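Local coordinates for beta-lactamase domain protein (Burkholderia ambifaria, PDB 5I0P), which binds two zinc ions and is probably a hydrolase of the metallo-beta-lactamase superfamily, at residues D17-D22 against P280-R285; M233-I238 against P275-P280; A297-V302 against L342-L347; G349-E354 against I361-A366. All blocks are in the same frame, centred on the assembly; numbering follows the deposited sequence.

Contact 1 of 4, residues D17-D22 against P280-R285; sequences DYPFAD and PFRGVR
D17 and R282 form a single antiparallel hydrogen-bonded bridge, with touching backbones running 144° apart: D17 N gives its hydrogen to R282 O at 3.1 Å, and R282 N gives its own to D17 O at 2.8 Å. The same D17 carbonyl also receives a CA-H...O contact from F281. Beyond the bridge the chain bends away in a type I turn from Y18 to A21, closed by A21 N bonding to Y18 O. The Y18 ring presents its edge to the neighbouring backbone, CD1 lying 3.2 Å from P280 O, while CE1 packs against F281 CB. The F281 phenyl itself leads off toward P236, because CG sits between the backbone N and the carbonyl carbon (chi1 74°).

In the layered alpha-beta/beta-alpha sandwich of metallo-beta-lactamases, the short, weakly bonded strand 281-282 borders one sheet. Its inner neighbour is strand 272-275, which F281 joins through backbone bonds to V273; D17 adds a rung on the outer side.

P19 and F20 cover P280. The pyrrolidine of P19 brings CD to 3.4 Å from P280 O, and its CB stands over the centre of the F20 ring. That ring in turn meets P280 edge-on, with F20 CE2 3.9 Å from P280 CB. A water ties the two backbones here, accepting from F20 N and donating to P280 O. R282 extends from CG to NE beside D17, and its NH1 passes 3.8 Å from P19 CB. Its charged end does not touch the D17 carboxylate (OD2 to NH1 4.7 Å); NE instead bonds to the carbonyl of D270.

Contact 2 of 4, residues M233-I238 against P275-P280; sequences MVLPRI and PSHGKP. With ZN (zinc ion), chain F.
L235 and P236 pack against P275, H277 and G278 where two loops leave neighbouring strands of the metallo-beta-lactamase sandwich, 227-231 and 272-275; loops at these strand ends carry zinc ligands. H277 NE2 coordinates a zinc ion at 2.3 Å, and D106, H107 and D232 complete that site. On the far side of the imidazole, ND1 bonds to the carbonyl of H50, a second-shell link that fixes the rotation of the ring. L235 CD2 comes to the edge of this ring, near its plane, 4.2 Å from H277 CD2.

Apolar packing centres on two prolines whose rings cross at about a right angle, P236 CD being 3.5 Å from P275 CG. P275 CB also touches the carbonyl oxygen of V234, and L235 CD2 lies 4.0 Å from P275 CB. P236 CG reaches over the G278 backbone at 4.0 Å from its CA; G278, with no side chain and a phi of 104°, lets the proline lie directly against its main chain.

The polar connection between the loops runs through water. H277 O, which P236 CD approaches to 3.3 Å, also takes a hydrogen bond from a bridging water: this water accepts from R237 N at 2.6 Å and donates to H277 O at 2.9 Å.

Contact 3 of 4, residues A297-V302 against L342-L347; sequences ARLEEV and LNLLWL
N343 ND2 donates to the carbonyl oxygens of both P249 and A251, linking the segment before helix 253-260 to the helix whose L342, L344 and L345 meet L299 and V302 of the other helix. The two short segments pass 10.3 Å apart between axes, with a signed crossing angle of -73°, so one lies steeply across the other and the contact is confined to a compact patch. Everything that touches in this patch is aliphatic.

L345 occupies its middle. CG anti to the carbonyl carbon (chi1 -60°) sends its branches to two partners: L345 CD1 comes to 3.7 Å from V302 CG1, and L345 CD2 to 4.0 Å from L299 CD2. The L299 and L345 side chains lie antiparallel, each running past the other. L342 and L344 meet their partners nearly at right angles. V302 CG1, anti to its backbone N, reaches L342 CD2 at 3.5 Å, the closest approach between the segments. L299 turns its other methyl to L344, CD1 to CD1 at 4.0 Å.

On a different side of the first helix, away from this patch, R298 NH2 makes a salt bridge with E301 OE1 at 2.8 Å. The acceptor is met from above the carboxylate plane, 49° out of it, though nearly within the guanidinium plane.

The packing joins the long helix 284-308 to helix 333-347 of the C-terminal region, whose sequence family is grouped with the helix-turn-helix clan. I316 and M320 of helix 313-320 also cover V302, and I316 touches L342; L254 of helix 253-260 packs on both L299 and L344, and beyond the end of helix 333-347 L351, just before strand 352-355, lies against L342.

Contact 4 of 4, residues G349-E354 against I361-A366; sequences GELVRE and IRYARA
V352 and A364 are joined by a pair of backbone bonds in the antiparallel hairpin of strands 352-355 and 361-364. V352 N meets A364 O at 2.7 Å, nearly along the C=O axis, and A364 N returns to V352 O at 3.0 Å. A second hydrogen-bonded pair, E354 with R362, follows two residues on; its E354 N to R362 O bond is the more bent, 132° at the hydrogen. A water further links E354 O to R362 NH1, whose guanidinium also pairs with D358.

Between these rungs lies the non-hydrogen-bonded pair R353 and Y363, whose side chains run alongside one another on the same face. R353 CG sits over the tyrosine ring, 3.8 Å from its centroid, in a CH-pi contact. A bend at chi3 (108°) then lets R353 NE donate a hydrogen bond to Y363 OH at 3.1 Å, with the hydroxyl tilted slightly from the guanidinium plane. One face of that guanidinium is covered by I361 CG2, and W346 of helix 333-347 makes a cation-pi contact with the same arginine.

Outward, apolar packing takes over. L351 crosses Y363 at about a right angle, L351 CD1 to Y363 CB 3.8 Å, and also packs on L342 and L345 of helix 333-347. On the face opposite R353 and Y363, the one bearing V352 and A364, V352 CG2 touches the C-terminal residue at A366 CB, 3.9 Å away.

Overall arrangement
The four contacts fall into two pairs. Contacts 1 and 2, with centres 10 Å apart, share P280, and K279 NZ bonds to A21 O between them, so the N-terminal loop closes over the segment that follows the zinc ligand H277. Contact 2 holds that ligand; contact 1 lies farther from the metal, its F281 side chain about 13 Å from a zinc ion. Contacts 3 and 4 lie 11 Å apart between centres and meet directly, L345 O and E350 N being 2.9 Å apart, a probable hydrogen bond. Helix 284-308 spans the gap, beginning in contact 1 and continuing into contact 3, whereas contacts 3 and 4 lie away from the metal site, their centres 24 Å and 34 Å from that of contact 2.

Contact 1 of 4, residues D17-D22 against P280-R285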
# COMPACT_ATOMS: atom_id res chain seq x y z
N ASP A 17 -18.01 6.57 7.94
CA ASP A 17 -19.28 5.96 7.53
C ASP A 17 -18.94 4.69 6.76
O ASP A 17 -18.20 4.74 5.77
CB ASP A 17 -20.11 6.93 6.69
CG ASP A 17 -21.19 6.22 5.85
OD1 ASP A 17 -21.93 5.38 6.43
OD2 ASP A 17 -21.32 6.49 4.62
N TYR A 18 -19.36 3.57 7.29
CA TYR A 18 -19.23 2.30 6.60
C TYR A 18 -20.52 1.99 5.89
O TYR A 18 -21.43 1.41 6.50
CB TYR A 18 -18.88 1.17 7.57
CG TYR A 18 -17.50 1.37 8.15
CD1 TYR A 18 -16.37 1.18 7.36
CD2 TYR A 18 -17.34 1.73 9.47
CE1 TYR A 18 -15.12 1.37 7.87
CE2 TYR A 18 -16.09 1.91 9.99
CZ TYR A 18 -14.98 1.73 9.19
OH TYR A 18 -13.73 1.90 9.69
N PRO A 19 -20.61 2.26 4.59
CA PRO A 19 -21.89 2.05 3.88
C PRO A 19 -22.40 0.62 3.90
O PRO A 19 -23.59 0.42 3.66
CB PRO A 19 -21.58 2.48 2.44
CG PRO A 19 -20.06 2.36 2.34
CD PRO A 19 -19.54 2.71 3.69
N PHE A 20 -21.56 -0.38 4.15
CA PHE A 20 -22.05 -1.75 4.18
C PHE A 20 -22.01 -2.35 5.58
O PHE A 20 -22.15 -3.57 5.72
CB PHE A 20 -21.26 -2.62 3.19
CG PHE A 20 -21.12 -1.97 1.83
CD1 PHE A 20 -22.22 -1.88 0.99
CD2 PHE A 20 -19.91 -1.40 1.43
CE1 PHE A 20 -22.11 -1.25 -0.26
CE2 PHE A 20 -19.78 -0.79 0.20
CZ PHE A 20 -20.88 -0.71 -0.66
N ALA A 21 -21.84 -1.52 6.61
CA ALA A 21 -22.03 -1.93 8.01
C ALA A 21 -21.12 -3.12 8.28
O ALA A 21 -19.92 -3.05 7.97
CB ALA A 21 -23.52 -2.14 8.27
N ASP A 22 -21.64 -4.26 8.76
CA ASP A 22 -20.77 -5.34 9.19
C ASP A 22 -20.37 -6.24 8.05
O ASP A 22 -19.65 -7.22 8.27
CB ASP A 22 -21.50 -6.21 10.22
CG ASP A 22 -22.14 -5.40 11.30
OD1 ASP A 22 -23.39 -5.23 11.22
OD2 ASP A 22 -21.41 -4.92 12.20
N PRO A 280 -14.71 -0.73 3.07
CA PRO A 280 -15.11 0.45 2.28
C PRO A 280 -15.76 1.49 3.18
O PRO A 280 -16.51 1.15 4.12
CB PRO A 280 -16.11 -0.12 1.26
CG PRO A 280 -15.76 -1.57 1.11
CD PRO A 280 -15.17 -2.00 2.48
N PHE A 281 -15.45 2.75 2.94
CA PHE A 281 -15.93 3.80 3.82
C PHE A 281 -16.01 5.13 3.08
O PHE A 281 -15.37 5.35 2.05
CB PHE A 281 -15.05 3.95 5.05
CG PHE A 281 -13.73 4.62 4.77
CD1 PHE A 281 -12.65 3.89 4.31
CD2 PHE A 281 -13.57 5.97 4.97
CE1 PHE A 281 -11.42 4.50 4.10
CE2 PHE A 281 -12.33 6.58 4.73
CZ PHE A 281 -11.27 5.84 4.29
N ARG A 282 -16.83 6.01 3.63
CA ARG A 282 -16.88 7.39 3.23
C ARG A 282 -16.37 8.24 4.39
O ARG A 282 -16.58 7.90 5.57
CB ARG A 282 -18.30 7.81 2.83
CG ARG A 282 -18.75 7.23 1.50
CD ARG A 282 -20.09 7.79 0.95
NE ARG A 282 -20.22 7.38 -0.45
CZ ARG A 282 -20.75 6.23 -0.87
NH1 ARG A 282 -21.25 5.39 0.01
NH2 ARG A 282 -20.79 5.92 -2.18
N GLY A 283 -15.72 9.34 4.06
CA GLY A 283 -15.12 10.18 5.07
C GLY A 283 -13.63 10.26 4.87
O GLY A 283 -12.86 10.26 5.84
N VAL A 284 -13.20 10.35 3.60
CA VAL A 284 -11.77 10.36 3.34
C VAL A 284 -11.11 11.57 4.00
O VAL A 284 -10.04 11.44 4.60
CB VAL A 284 -11.49 10.32 1.82
CG1 VAL A 284 -12.01 11.56 1.11
CG2 VAL A 284 -9.96 10.19 1.61
N ARG A 285 -11.77 12.73 3.96
CA ARG A 285 -11.18 13.93 4.53
C ARG A 285 -11.07 13.81 6.05
O ARG A 285 -10.08 14.26 6.64
CB ARG A 285 -11.99 15.17 4.16
CG ARG A 285 -11.17 16.45 4.29
CD ARG A 285 -11.83 17.64 3.60
NE ARG A 285 -12.09 17.31 2.21
CZ ARG A 285 -13.03 17.87 1.46
NH1 ARG A 285 -13.82 18.80 1.99
NH2 ARG A 285 -13.19 17.47 0.20
O HOH W 1 -18.86 -0.90 4.40

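Contact 2 of 4, residues M233-I238 against P275-P280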
# COMPACT_ATOMS: atom_id res chain seq x y z
N MET A 233 -2.53 3.84 0.82
CA MET A 233 -2.26 5.24 1.14
C MET A 233 -3.26 5.80 2.15
O MET A 233 -2.89 6.60 3.02
CB MET A 233 -2.24 6.09 -0.13
CG MET A 233 -1.08 5.76 -1.02
SD MET A 233 0.51 6.22 -0.28
CE MET A 233 0.41 8.01 -0.21
N VAL A 234 -4.53 5.38 2.08
CA VAL A 234 -5.54 5.81 3.05
C VAL A 234 -6.23 4.57 3.58
O VAL A 234 -7.05 3.95 2.87
CB VAL A 234 -6.58 6.78 2.47
CG1 VAL A 234 -7.45 7.34 3.60
CG2 VAL A 234 -5.93 7.89 1.61
N LEU A 235 -5.91 4.18 4.81
CA LEU A 235 -6.55 3.06 5.43
C LEU A 235 -7.44 3.54 6.58
O LEU A 235 -7.07 4.45 7.32
CB LEU A 235 -5.53 2.05 5.94
CG LEU A 235 -4.53 1.61 4.88
CD1 LEU A 235 -3.37 0.81 5.51
CD2 LEU A 235 -5.20 0.83 3.81
N PRO A 236 -8.67 3.00 6.70
CA PRO A 236 -9.60 3.57 7.68
C PRO A 236 -9.20 3.31 9.12
O PRO A 236 -9.45 4.16 9.97
CB PRO A 236 -10.97 2.93 7.31
CG PRO A 236 -10.64 1.67 6.60
CD PRO A 236 -9.33 2.00 5.83
N ARG A 237 -8.62 2.16 9.43
CA ARG A 237 -8.39 1.86 10.84
C ARG A 237 -6.93 1.88 11.25
O ARG A 237 -6.65 2.00 12.44
CB ARG A 237 -9.02 0.51 11.23
N ILE A 238 -5.99 1.70 10.33
CA ILE A 238 -4.59 1.60 10.71
C ILE A 238 -3.79 2.65 9.96
O ILE A 238 -4.18 3.11 8.89
CB ILE A 238 -4.03 0.20 10.45
CG1 ILE A 238 -3.93 -0.06 8.97
CG2 ILE A 238 -4.97 -0.88 11.01
CD1 ILE A 238 -3.43 -1.44 8.67
N PRO A 275 -10.24 0.66 0.52
CA PRO A 275 -8.87 0.49 1.01
C PRO A 275 -8.50 -0.98 1.03
O PRO A 275 -9.35 -1.87 1.11
CB PRO A 275 -8.97 1.02 2.44
CG PRO A 275 -10.38 0.49 2.87
CD PRO A 275 -11.24 0.56 1.60
N SER A 276 -7.19 -1.21 0.98
CA SER A 276 -6.73 -2.59 0.92
C SER A 276 -6.79 -3.29 2.26
O SER A 276 -6.65 -4.51 2.30
CB SER A 276 -5.35 -2.63 0.31
OG SER A 276 -5.50 -2.30 -1.07
N HIS A 277 -7.00 -2.56 3.36
CA HIS A 277 -7.16 -3.15 4.68
C HIS A 277 -8.20 -2.32 5.43
O HIS A 277 -8.12 -1.09 5.44
CB HIS A 277 -5.82 -3.21 5.43
CG HIS A 277 -4.69 -3.73 4.58
ND1 HIS A 277 -4.40 -5.07 4.44
CD2 HIS A 277 -3.77 -3.07 3.83
CE1 HIS A 277 -3.36 -5.22 3.64
NE2 HIS A 277 -2.96 -4.02 3.25
N GLY A 278 -9.16 -2.99 6.07
CA GLY A 278 -10.33 -2.32 6.61
C GLY A 278 -11.54 -2.56 5.73
O GLY A 278 -11.60 -3.53 4.98
N LYS A 279 -12.51 -1.64 5.82
CA LYS A 279 -13.76 -1.78 5.08
C LYS A 279 -13.98 -0.57 4.19
O LYS A 279 -13.47 0.51 4.49
CB LYS A 279 -14.99 -1.98 6.02
CG LYS A 279 -14.79 -3.16 6.95
CD LYS A 279 -15.95 -3.58 7.84
CE LYS A 279 -16.28 -2.64 8.93
NZ LYS A 279 -17.34 -3.32 9.69
N PRO A 280 -14.71 -0.73 3.07
CA PRO A 280 -15.11 0.45 2.28
C PRO A 280 -15.76 1.49 3.18
O PRO A 280 -16.51 1.15 4.12
CB PRO A 280 -16.11 -0.12 1.26
CG PRO A 280 -15.76 -1.57 1.11
CD PRO A 280 -15.17 -2.00 2.48
ZN ZN F . -1.04 -3.59 2.10
O HOH W 2 -7.63 0.29 7.92

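Contact 3 of 4, residues A297-V302 against L342-L347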
# COMPACT_ATOMS: atom_id res chain seq x y z
N ALA A 297 1.32 14.12 16.44
CA ALA A 297 1.59 13.69 17.81
C ALA A 297 2.85 12.85 17.88
O ALA A 297 3.64 12.99 18.81
CB ALA A 297 0.39 12.91 18.35
N ARG A 298 3.05 11.95 16.91
CA ARG A 298 4.27 11.15 16.90
C ARG A 298 5.51 12.03 16.78
O ARG A 298 6.47 11.88 17.55
CB ARG A 298 4.19 10.13 15.75
CG ARG A 298 4.15 8.66 16.18
CD ARG A 298 2.82 8.26 16.82
NE ARG A 298 2.64 8.75 18.20
CZ ARG A 298 1.48 9.21 18.70
NH1 ARG A 298 0.40 9.26 17.92
NH2 ARG A 298 1.40 9.62 19.97
N LEU A 299 5.48 12.99 15.85
CA LEU A 299 6.61 13.90 15.64
C LEU A 299 6.90 14.73 16.89
O LEU A 299 8.06 14.95 17.24
CB LEU A 299 6.31 14.83 14.48
CG LEU A 299 6.43 14.22 13.09
CD1 LEU A 299 5.79 15.15 12.02
CD2 LEU A 299 7.92 13.92 12.82
N GLU A 300 5.86 15.19 17.57
CA GLU A 300 6.06 15.99 18.75
C GLU A 300 6.74 15.17 19.86
O GLU A 300 7.61 15.67 20.57
CB GLU A 300 4.72 16.59 19.18
CG GLU A 300 4.83 17.67 20.26
CD GLU A 300 5.74 18.85 19.85
OE1 GLU A 300 5.97 19.07 18.63
OE2 GLU A 300 6.23 19.55 20.76
N GLU A 301 6.38 13.90 19.99
CA GLU A 301 7.05 13.07 20.99
C GLU A 301 8.52 12.94 20.67
O GLU A 301 9.36 12.92 21.58
CB GLU A 301 6.39 11.69 21.09
CG GLU A 301 4.95 11.80 21.58
CD GLU A 301 4.17 10.51 21.47
OE1 GLU A 301 3.05 10.47 22.04
OE2 GLU A 301 4.63 9.56 20.81
N VAL A 302 8.86 12.87 19.39
CA VAL A 302 10.26 12.81 19.02
C VAL A 302 10.95 14.15 19.29
O VAL A 302 12.08 14.17 19.81
CB VAL A 302 10.39 12.35 17.57
CG1 VAL A 302 11.85 12.34 17.19
CG2 VAL A 302 9.79 10.99 17.43
N LEU A 342 12.52 11.02 12.67
CA LEU A 342 13.75 11.78 12.88
C LEU A 342 14.20 12.47 11.61
O LEU A 342 14.62 13.64 11.66
CB LEU A 342 14.84 10.86 13.42
CG LEU A 342 14.65 10.43 14.86
CD1 LEU A 342 15.54 9.21 15.17
CD2 LEU A 342 14.98 11.58 15.78
N ASN A 343 14.13 11.78 10.45
CA ASN A 343 14.61 12.38 9.20
C ASN A 343 13.74 13.55 8.76
O ASN A 343 14.23 14.51 8.16
CB ASN A 343 14.67 11.35 8.08
CG ASN A 343 15.96 10.62 8.08
OD1 ASN A 343 16.73 10.75 9.05
ND2 ASN A 343 16.22 9.83 7.03
N LEU A 344 12.44 13.48 9.01
CA LEU A 344 11.60 14.61 8.65
C LEU A 344 12.03 15.85 9.42
O LEU A 344 12.22 16.93 8.83
CB LEU A 344 10.13 14.26 8.90
CG LEU A 344 9.02 15.24 8.55
CD1 LEU A 344 7.68 14.48 8.53
CD2 LEU A 344 8.93 16.44 9.52
N LEU A 345 12.20 15.71 10.74
CA LEU A 345 12.60 16.83 11.57
C LEU A 345 14.00 17.29 11.19
O LEU A 345 14.29 18.49 11.09
CB LEU A 345 12.56 16.42 13.06
CG LEU A 345 11.23 15.96 13.68
CD1 LEU A 345 11.42 15.24 15.01
CD2 LEU A 345 10.22 17.10 13.82
N TRP A 346 14.86 16.32 10.88
CA TRP A 346 16.20 16.66 10.48
C TRP A 346 16.18 17.43 9.17
O TRP A 346 16.75 18.53 9.07
CB TRP A 346 17.04 15.39 10.42
CG TRP A 346 18.35 15.54 9.73
CD1 TRP A 346 19.31 16.49 9.97
CD2 TRP A 346 18.86 14.71 8.68
NE1 TRP A 346 20.38 16.29 9.14
CE2 TRP A 346 20.14 15.21 8.34
CE3 TRP A 346 18.37 13.59 8.01
CZ2 TRP A 346 20.93 14.63 7.34
CZ3 TRP A 346 19.15 13.02 7.00
CH2 TRP A 346 20.42 13.54 6.69
N LEU A 347 15.50 16.90 8.16
CA LEU A 347 15.52 17.59 6.87
C LEU A 347 14.77 18.93 6.93
O LEU A 347 15.03 19.80 6.09
CB LEU A 347 14.98 16.68 5.77
CG LEU A 347 15.93 15.49 5.65
CD1 LEU A 347 15.36 14.32 4.90
CD2 LEU A 347 17.20 15.97 4.99

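Contact 4 of 4, residues G349-E354 against I361-A366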
# COMPACT_ATOMS: atom_id res chain seq x y z
N GLY A 349 15.20 21.08 9.32
CA GLY A 349 16.01 22.01 10.07
C GLY A 349 15.78 21.99 11.56
O GLY A 349 16.46 22.72 12.29
N GLU A 350 14.86 21.15 12.04
CA GLU A 350 14.58 21.10 13.47
C GLU A 350 15.57 20.24 14.22
O GLU A 350 15.60 20.31 15.46
CB GLU A 350 13.18 20.56 13.73
CG GLU A 350 12.04 21.30 13.07
CD GLU A 350 10.71 20.97 13.75
OE1 GLU A 350 9.79 20.47 13.07
OE2 GLU A 350 10.62 21.16 14.99
N LEU A 351 16.34 19.40 13.52
CA LEU A 351 17.35 18.59 14.17
C LEU A 351 18.62 18.56 13.34
O LEU A 351 18.61 18.81 12.14
CB LEU A 351 16.87 17.16 14.46
CG LEU A 351 15.69 16.93 15.43
CD1 LEU A 351 15.29 15.40 15.46
CD2 LEU A 351 16.00 17.43 16.81
N VAL A 352 19.72 18.29 14.04
CA VAL A 352 21.05 18.09 13.50
C VAL A 352 21.47 16.68 13.84
O VAL A 352 21.01 16.11 14.84
CB VAL A 352 22.02 19.13 14.10
CG1 VAL A 352 23.46 18.71 13.90
CG2 VAL A 352 21.76 20.53 13.50
N ARG A 353 22.28 16.07 12.98
CA ARG A 353 22.77 14.71 13.19
C ARG A 353 24.24 14.73 13.56
O ARG A 353 24.96 15.66 13.21
CB ARG A 353 22.67 13.85 11.94
CG ARG A 353 21.36 13.56 11.45
CD ARG A 353 21.62 12.99 10.08
NE ARG A 353 21.41 11.57 9.98
CZ ARG A 353 22.05 10.80 9.11
NH1 ARG A 353 22.96 11.32 8.30
NH2 ARG A 353 21.77 9.50 9.09
N GLU A 354 24.70 13.66 14.20
CA GLU A 354 26.11 13.56 14.52
C GLU A 354 26.49 12.09 14.63
O GLU A 354 25.79 11.31 15.30
CB GLU A 354 26.44 14.30 15.82
CG GLU A 354 27.86 14.90 15.87
CD GLU A 354 28.02 16.22 15.11
OE1 GLU A 354 29.08 16.39 14.47
OE2 GLU A 354 27.11 17.08 15.14
N ILE A 361 24.54 7.27 15.04
CA ILE A 361 24.02 8.54 14.56
C ILE A 361 22.98 9.01 15.55
O ILE A 361 22.06 8.26 15.89
CB ILE A 361 23.44 8.42 13.15
CG1 ILE A 361 24.54 8.09 12.15
CG2 ILE A 361 22.71 9.69 12.74
CD1 ILE A 361 24.03 7.72 10.80
N ARG A 362 23.11 10.25 16.02
CA ARG A 362 22.16 10.79 16.97
C ARG A 362 21.67 12.15 16.48
O ARG A 362 22.36 12.86 15.74
CB ARG A 362 22.77 10.90 18.38
CG ARG A 362 23.13 9.56 19.00
CD ARG A 362 23.66 9.68 20.45
NE ARG A 362 24.00 8.37 20.99
CZ ARG A 362 25.15 7.74 20.77
NH1 ARG A 362 26.11 8.29 20.04
NH2 ARG A 362 25.34 6.54 21.27
N TYR A 363 20.47 12.49 16.92
CA TYR A 363 19.74 13.66 16.47
C TYR A 363 19.49 14.54 17.67
O TYR A 363 19.05 14.05 18.72
CB TYR A 363 18.41 13.26 15.81
CG TYR A 363 18.55 12.42 14.54
CD1 TYR A 363 18.26 12.97 13.28
CD2 TYR A 363 18.96 11.09 14.58
CE1 TYR A 363 18.38 12.21 12.08
CE2 TYR A 363 19.11 10.31 13.40
CZ TYR A 363 18.80 10.88 12.16
OH TYR A 363 18.88 10.16 11.00
N ALA A 364 19.86 15.81 17.55
CA ALA A 364 19.71 16.80 18.61
C ALA A 364 19.37 18.14 17.96
O ALA A 364 19.41 18.28 16.73
CB ALA A 364 20.96 16.88 19.50
N ARG A 365 18.95 19.09 18.78
CA ARG A 365 18.71 20.45 18.29
C ARG A 365 20.03 21.12 17.88
O ARG A 365 21.10 20.85 18.44
CB ARG A 365 17.97 21.26 19.35
CG ARG A 365 16.50 20.80 19.53
CD ARG A 365 15.69 21.75 20.34
NE ARG A 365 16.03 21.59 21.74
CZ ARG A 365 15.45 22.24 22.75
NH1 ARG A 365 14.47 23.10 22.51
NH2 ARG A 365 15.86 22.04 24.01
N ALA A 366 19.95 21.99 16.87
CA ALA A 366 21.10 22.79 16.42
C ALA A 366 21.74 23.57 17.58
O ALA A 366 21.06 23.93 18.56
CB ALA A 366 20.69 23.77 15.31
OXT ALA A 366 22.94 23.86 17.54
O HOH W 3 26.23 10.28 18.38